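Local coordinates for gamma-glutamyltransferase 1 Threonine peptidase. MEROPS family T03 (Pseudomonas nitroreducens, PDB 7D9W) that transfers gamma-glutamyl groups from donors such as glutathione to acceptor amino acids, or to water to release glutamate, as an N-terminal threonine nucleophile enzyme, at the interface of chains A and B. Residues are numbered along the deposited sequence; one frame, centred on the assembly and turned at random. Chains: chain A, Gamma-glutamyltransferase 1 Threonine peptidase. MEROPS family T03; chain B, Gamma-glutamyltransferase 1 Threonine peptidase. MEROPS family T03.

Contact 1: the interface of chains A and B. Residues chain A 183, 229-230, 233; chain B 28-31, 37.
A:Asn183 and A:Gln229 of the large subunit grip a loop of the small subunit, B:28-31, by its backbone. Asparagine suits the first place because its amide carries a donor and an acceptor side by side, matching the N-H and C=O of one residue. A:Asn183 OD1 accepts from B:Val29 N at 2.8 Å, the donor lying in its carbonyl plane and on a lone pair. A:Asn183 ND2 donates to B:Val29 O at 2.7 Å, with that oxygen almost exactly in the plane of the asparagine amide. With both bonds nearly straight, rotation of the amide is fixed and both its heteroatoms are used.

Glutamine, one methylene longer, spans from helix A:221-233 to the same loop. The CB of A:Gln229 leads off with CG anti to the backbone N (chi1 -169°), and A:Gln229 CG then rests 3.8 Å from B:Val28 CG1 as the two side chains slide past each other in opposite directions. The chain bends at chi2, bringing A:Gln229 CD to 3.4 Å from B:Val29 O. At the tip, A:Gln229 OE1 accepts from B:Lys31 N at 3.0 Å, the donor standing above the carbonyl plane. NE2 turns back to its own chain and donates to A:Asp233 OD1, one helical turn on, which probably sets which end of the amide faces the loop. A:Asp233 OD1 also lies 3.5 Å from B:Val28 CG1.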
ATOM      1  N   ASN A 183     -20.740 -11.609  -7.816  1.00 36.19           N
ATOM      2  CA  ASN A 183     -21.141 -12.613  -6.841  1.00 40.38           C
ATOM      3  C   ASN A 183     -20.697 -12.254  -5.425  1.00 39.88           C
ATOM      4  O   ASN A 183     -20.710 -13.118  -4.541  1.00 40.93           O
ATOM      5  CB  ASN A 183     -20.595 -13.990  -7.249  1.00 36.74           C
ATOM      6  CG  ASN A 183     -19.070 -14.034  -7.320  1.00 38.97           C
ATOM      7  OD1 ASN A 183     -18.399 -13.014  -7.206  1.00 37.60           O
ATOM      8  ND2 ASN A 183     -18.522 -15.232  -7.523  1.00 37.27           N
ATOM      9  N   GLN A 229     -13.816 -18.839 -13.691  1.00 37.99           N
ATOM     10  CA  GLN A 229     -14.494 -17.599 -13.319  1.00 35.77           C
ATOM     11  C   GLN A 229     -14.333 -16.553 -14.419  1.00 36.52           C
ATOM     12  O   GLN A 229     -15.304 -15.905 -14.830  1.00 36.46           O
ATOM     13  CB  GLN A 229     -13.941 -17.081 -11.990  1.00 36.53           C
ATOM     14  CG  GLN A 229     -14.740 -15.945 -11.354  1.00 34.66           C
ATOM     15  CD  GLN A 229     -16.133 -16.375 -10.933  1.00 38.17           C
ATOM     16  OE1 GLN A 229     -16.322 -17.469 -10.397  1.00 35.02           O
ATOM     17  NE2 GLN A 229     -17.117 -15.517 -11.175  1.00 37.20           N
ATOM     18  N   MET A 230     -13.107 -16.396 -14.920  1.00 33.14           N
ATOM     19  CA  MET A 230     -12.839 -15.440 -15.990  1.00 35.76           C
ATOM     20  C   MET A 230     -13.697 -15.722 -17.216  1.00 38.17           C
ATOM     21  O   MET A 230     -14.285 -14.805 -17.800  1.00 38.30           O
ATOM     22  CB  MET A 230     -11.356 -15.505 -16.355  1.00 32.53           C
ATOM     23  CG  MET A 230     -10.449 -14.828 -15.354  1.00 31.00           C
ATOM     24  SD  MET A 230     -10.772 -13.085 -15.129  1.00 33.28           S
ATOM     25  CE  MET A 230     -11.107 -13.019 -13.370  1.00 33.75           C
ATOM     26  N   ASP A 233     -17.324 -14.750 -16.612  1.00 42.88           N
ATOM     27  CA  ASP A 233     -17.557 -13.322 -16.460  1.00 43.80           C
ATOM     28  C   ASP A 233     -16.982 -12.492 -17.600  1.00 44.41           C
ATOM     29  O   ASP A 233     -17.084 -11.261 -17.562  1.00 46.31           O
ATOM     30  CB  ASP A 233     -16.954 -12.823 -15.138  1.00 40.45           C
ATOM     31  CG  ASP A 233     -17.720 -13.305 -13.922  1.00 47.46           C
ATOM     32  OD1 ASP A 233     -17.128 -13.346 -12.822  1.00 43.05           O
ATOM     33  OD2 ASP A 233     -18.911 -13.655 -14.064  1.00 52.06           O
TER
ATOM     34  N   VAL B  28     -15.524  -9.628  -7.375  1.00 30.09           N
ATOM     35  CA  VAL B  28     -15.652 -10.956  -7.966  1.00 30.20           C
ATOM     36  C   VAL B  28     -14.951 -11.961  -7.062  1.00 31.21           C
ATOM     37  O   VAL B  28     -13.758 -11.821  -6.773  1.00 29.75           O
ATOM     38  CB  VAL B  28     -15.055 -11.013  -9.380  1.00 30.64           C
ATOM     39  CG1 VAL B  28     -15.231 -12.419  -9.987  1.00 32.27           C
ATOM     40  CG2 VAL B  28     -15.674  -9.971 -10.289  1.00 31.57           C
ATOM     41  N   VAL B  29     -15.683 -12.988  -6.644  1.00 33.14           N
ATOM     42  CA  VAL B  29     -15.120 -14.112  -5.909  1.00 31.98           C
ATOM     43  C   VAL B  29     -14.938 -15.269  -6.876  1.00 32.58           C
ATOM     44  O   VAL B  29     -15.847 -15.589  -7.653  1.00 34.05           O
ATOM     45  CB  VAL B  29     -16.022 -14.523  -4.731  1.00 34.81           C
ATOM     46  CG1 VAL B  29     -15.360 -15.643  -3.933  1.00 35.35           C
ATOM     47  CG2 VAL B  29     -16.325 -13.319  -3.853  1.00 32.98           C
ATOM     48  N   VAL B  30     -13.766 -15.896  -6.834  1.00 30.20           N
ATOM     49  CA  VAL B  30     -13.513 -17.102  -7.617  1.00 29.67           C
ATOM     50  C   VAL B  30     -14.368 -18.222  -7.027  1.00 31.11           C
ATOM     51  O   VAL B  30     -14.084 -18.716  -5.932  1.00 33.40           O
ATOM     52  CB  VAL B  30     -12.026 -17.470  -7.610  1.00 29.73           C
ATOM     53  CG1 VAL B  30     -11.792 -18.850  -8.215  1.00 33.38           C
ATOM     54  CG2 VAL B  30     -11.232 -16.414  -8.358  1.00 28.76           C
ATOM     55  N   LYS B  31     -15.423 -18.612  -7.744  1.00 33.54           N
ATOM     56  CA  LYS B  31     -16.314 -19.663  -7.265  1.00 35.81           C
ATOM     57  C   LYS B  31     -15.550 -20.956  -7.019  1.00 37.90           C
ATOM     58  O   LYS B  31     -14.755 -21.388  -7.859  1.00 34.65           O
ATOM     59  CB  LYS B  31     -17.434 -19.905  -8.276  1.00 37.95           C
ATOM     60  CG  LYS B  31     -18.469 -20.945  -7.839  1.00 47.92           C
ATOM     61  N   LEU B  37     -10.961 -11.238  -6.248  1.00 24.42           N
ATOM     62  CA  LEU B  37     -10.011 -10.717  -7.215  1.00 22.88           C
ATOM     63  C   LEU B  37      -9.907  -9.202  -7.087  1.00 22.35           C
ATOM     64  O   LEU B  37     -10.906  -8.511  -6.874  1.00 23.31           O
ATOM     65  CB  LEU B  37     -10.435 -11.103  -8.628  1.00 25.35           C
ATOM     66  CG  LEU B  37     -10.284 -12.589  -8.961  1.00 25.68           C
ATOM     67  CD1 LEU B  37     -10.982 -12.901 -10.270  1.00 31.56           C
ATOM     68  CD2 LEU B  37      -8.825 -12.982  -9.027  1.00 26.40           C
TER

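Contact 2: the interface of chains A and B. Residues chain A 33-35, 60, 64; chain B 2-4, 168.
A:Thr60 and A:Leu64, one turn apart on helix A:53-67, pack against the ring of B:Phe4 in strand B:2-7, close behind the N-terminal threonine of the small subunit. The CH-pi contact comes from the methyl of A:Thr60: CG2 sits over the centre of one face of the B:Phe4 ring, 3.8 Å from the centroid. In A:Thr60, CG2 is anti to the backbone N and OG1 anti to the carbonyl carbon, which makes the methyl the branch turned to the ring. B:Phe4 CG stands between the backbone N and the carbonyl carbon (chi1 60°), which carries the ring toward the helix.

Aliphatic packing adds to the contacts of the ring. The side chains of A:Leu64 and B:Phe4 cross obliquely, and A:Leu64 CD1 touches B:Phe4 CD2 at 3.7 Å. At the root of the side chain, B:Phe4 CB lies 3.9 Å from A:Pro35 CD and 4.0 Å from A:Ala34 CA. Alanine suits A:33 and A:34, where small side chains let neighbouring groups come near the main chain; A:Ala33 CB also meets B:Gln168 CB at 4.0 Å.

Contacts between carbon and oxygen form the third group. A:Ala33 O faces CA of B:Phe4 at 3.4 Å, as well as CB of B:Gln168. The compact ring of A:Pro35 presents carbon to the small subunit, with CD beside B:His3 O, and crosses the side chain of B:Thr2 at about a right angle. B:Gln168, bent at chi2 (-65°), folds its flat amide toward the A:34-35 peptide, bringing B:Gln168 CD to 3.6 Å from A:Ala34 O.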
ATOM      1  N   ALA A  33       3.383  -5.019  14.450  1.00 28.47           N
ATOM      2  CA  ALA A  33       2.291  -4.051  14.398  1.00 27.20           C
ATOM      3  C   ALA A  33       1.441  -4.465  13.204  1.00 27.69           C
ATOM      4  O   ALA A  33       1.884  -4.356  12.055  1.00 27.78           O
ATOM      5  CB  ALA A  33       2.807  -2.623  14.270  1.00 28.15           C
ATOM      6  N   ALA A  34       0.254  -4.987  13.470  1.00 29.14           N
ATOM      7  CA  ALA A  34      -0.597  -5.558  12.442  1.00 29.09           C
ATOM      8  C   ALA A  34      -1.937  -4.842  12.411  1.00 25.25           C
ATOM      9  O   ALA A  34      -2.357  -4.239  13.407  1.00 25.69           O
ATOM     10  CB  ALA A  34      -0.817  -7.059  12.676  1.00 28.52           C
ATOM     11  N   PRO A  35      -2.633  -4.873  11.270  1.00 25.52           N
ATOM     12  CA  PRO A  35      -3.880  -4.106  11.153  1.00 24.41           C
ATOM     13  C   PRO A  35      -5.065  -4.735  11.861  1.00 26.54           C
ATOM     14  O   PRO A  35      -6.133  -4.110  11.900  1.00 25.32           O
ATOM     15  CB  PRO A  35      -4.110  -4.036   9.635  1.00 24.12           C
ATOM     16  CG  PRO A  35      -3.413  -5.240   9.095  1.00 25.19           C
ATOM     17  CD  PRO A  35      -2.218  -5.474   9.985  1.00 26.92           C
ATOM     18  N   THR A  60       1.435 -14.085   8.658  1.00 26.62           N
ATOM     19  CA  THR A  60       0.554 -12.941   8.864  1.00 25.99           C
ATOM     20  C   THR A  60      -0.177 -12.576   7.579  1.00 25.39           C
ATOM     21  O   THR A  60      -1.384 -12.308   7.599  1.00 26.23           O
ATOM     22  CB  THR A  60       1.366 -11.754   9.384  1.00 30.38           C
ATOM     23  OG1 THR A  60       1.990 -12.121  10.623  1.00 27.44           O
ATOM     24  CG2 THR A  60       0.473 -10.534   9.607  1.00 25.68           C
ATOM     25  N   LEU A  64      -4.290 -12.519   7.224  1.00 27.07           N
ATOM     26  CA  LEU A  64      -5.106 -11.363   6.858  1.00 26.28           C
ATOM     27  C   LEU A  64      -5.890 -11.584   5.565  1.00 27.41           C
ATOM     28  O   LEU A  64      -6.911 -10.916   5.360  1.00 27.04           O
ATOM     29  CB  LEU A  64      -4.220 -10.116   6.742  1.00 25.14           C
ATOM     30  CG  LEU A  64      -3.490  -9.726   8.032  1.00 27.58           C
ATOM     31  CD1 LEU A  64      -2.413  -8.689   7.751  1.00 24.77           C
ATOM     32  CD2 LEU A  64      -4.465  -9.215   9.096  1.00 26.48           C
TER
ATOM     33  N   THR B   2      -3.700  -2.754   3.048  1.00 21.90           N
ATOM     34  CA  THR B   2      -3.411  -2.769   4.474  1.00 20.46           C
ATOM     35  C   THR B   2      -1.909  -2.987   4.585  1.00 19.83           C
ATOM     36  O   THR B   2      -1.242  -3.323   3.602  1.00 22.57           O
ATOM     37  CB  THR B   2      -4.228  -3.817   5.231  1.00 21.89           C
ATOM     38  OG1 THR B   2      -3.966  -3.676   6.637  1.00 23.60           O
ATOM     39  CG2 THR B   2      -3.895  -5.243   4.803  1.00 22.45           C
ATOM     40  N   HIS B   3      -1.365  -2.751   5.773  1.00 20.61           N
ATOM     41  CA  HIS B   3       0.076  -2.833   5.963  1.00 20.41           C
ATOM     42  C   HIS B   3       0.375  -3.496   7.298  1.00 23.50           C
ATOM     43  O   HIS B   3      -0.381  -3.344   8.257  1.00 22.65           O
ATOM     44  CB  HIS B   3       0.727  -1.442   5.926  1.00 20.10           C
ATOM     45  CG  HIS B   3       2.199  -1.477   6.187  1.00 21.82           C
ATOM     46  ND1 HIS B   3       3.126  -1.650   5.183  1.00 22.79           N
ATOM     47  CD2 HIS B   3       2.900  -1.431   7.344  1.00 20.98           C
ATOM     48  CE1 HIS B   3       4.337  -1.693   5.708  1.00 21.91           C
ATOM     49  NE2 HIS B   3       4.228  -1.547   7.015  1.00 23.23           N
ATOM     50  N   PHE B   4       1.484  -4.231   7.366  1.00 21.40           N
ATOM     51  CA  PHE B   4       1.977  -4.689   8.660  1.00 22.81           C
ATOM     52  C   PHE B   4       3.497  -4.619   8.688  1.00 22.54           C
ATOM     53  O   PHE B   4       4.167  -4.628   7.652  1.00 22.19           O
ATOM     54  CB  PHE B   4       1.493  -6.110   9.028  1.00 23.80           C
ATOM     55  CG  PHE B   4       1.910  -7.184   8.060  1.00 22.97           C
ATOM     56  CD1 PHE B   4       3.132  -7.827   8.185  1.00 23.69           C
ATOM     57  CD2 PHE B   4       1.058  -7.571   7.045  1.00 22.46           C
ATOM     58  CE1 PHE B   4       3.506  -8.831   7.289  1.00 24.67           C
ATOM     59  CE2 PHE B   4       1.421  -8.567   6.151  1.00 22.57           C
ATOM     60  CZ  PHE B   4       2.646  -9.199   6.275  1.00 23.94           C
ATOM     61  N   GLN B 168       0.997   1.311  10.683  1.00 21.57           N
ATOM     62  CA  GLN B 168       1.445   0.248  11.576  1.00 21.50           C
ATOM     63  C   GLN B 168       2.964   0.333  11.644  1.00 23.29           C
ATOM     64  O   GLN B 168       3.638   0.166  10.620  1.00 24.82           O
ATOM     65  CB  GLN B 168       0.986  -1.120  11.077  1.00 23.42           C
ATOM     66  CG  GLN B 168      -0.520  -1.210  10.883  1.00 23.42           C
ATOM     67  CD  GLN B 168      -1.283  -1.076  12.191  1.00 27.43           C
ATOM     68  OE1 GLN B 168      -0.760  -1.385  13.259  1.00 29.46           O
ATOM     69  NE2 GLN B 168      -2.531  -0.630  12.106  1.00 26.79           N
TER

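Contact 1 and contact 2 lie about 26 Å apart, centre to centre, and share no residue or secondary-structure element. They join the same two chains differently: contact 1 anchors a small-subunit loop by backbone recognition, whereas contact 2 packs strands B:2-7 and B:168-173 against strand A:30-34 and helix A:53-67 of the large subunit. Contact 2 begins one residue after the nucleophile B:Thr1, while the centre of contact 1 is about 19 Å from it. Two such distant attachments probably help keep the large and small subunits in register, contact 2 steadying the strand that follows directly on the catalytic threonine.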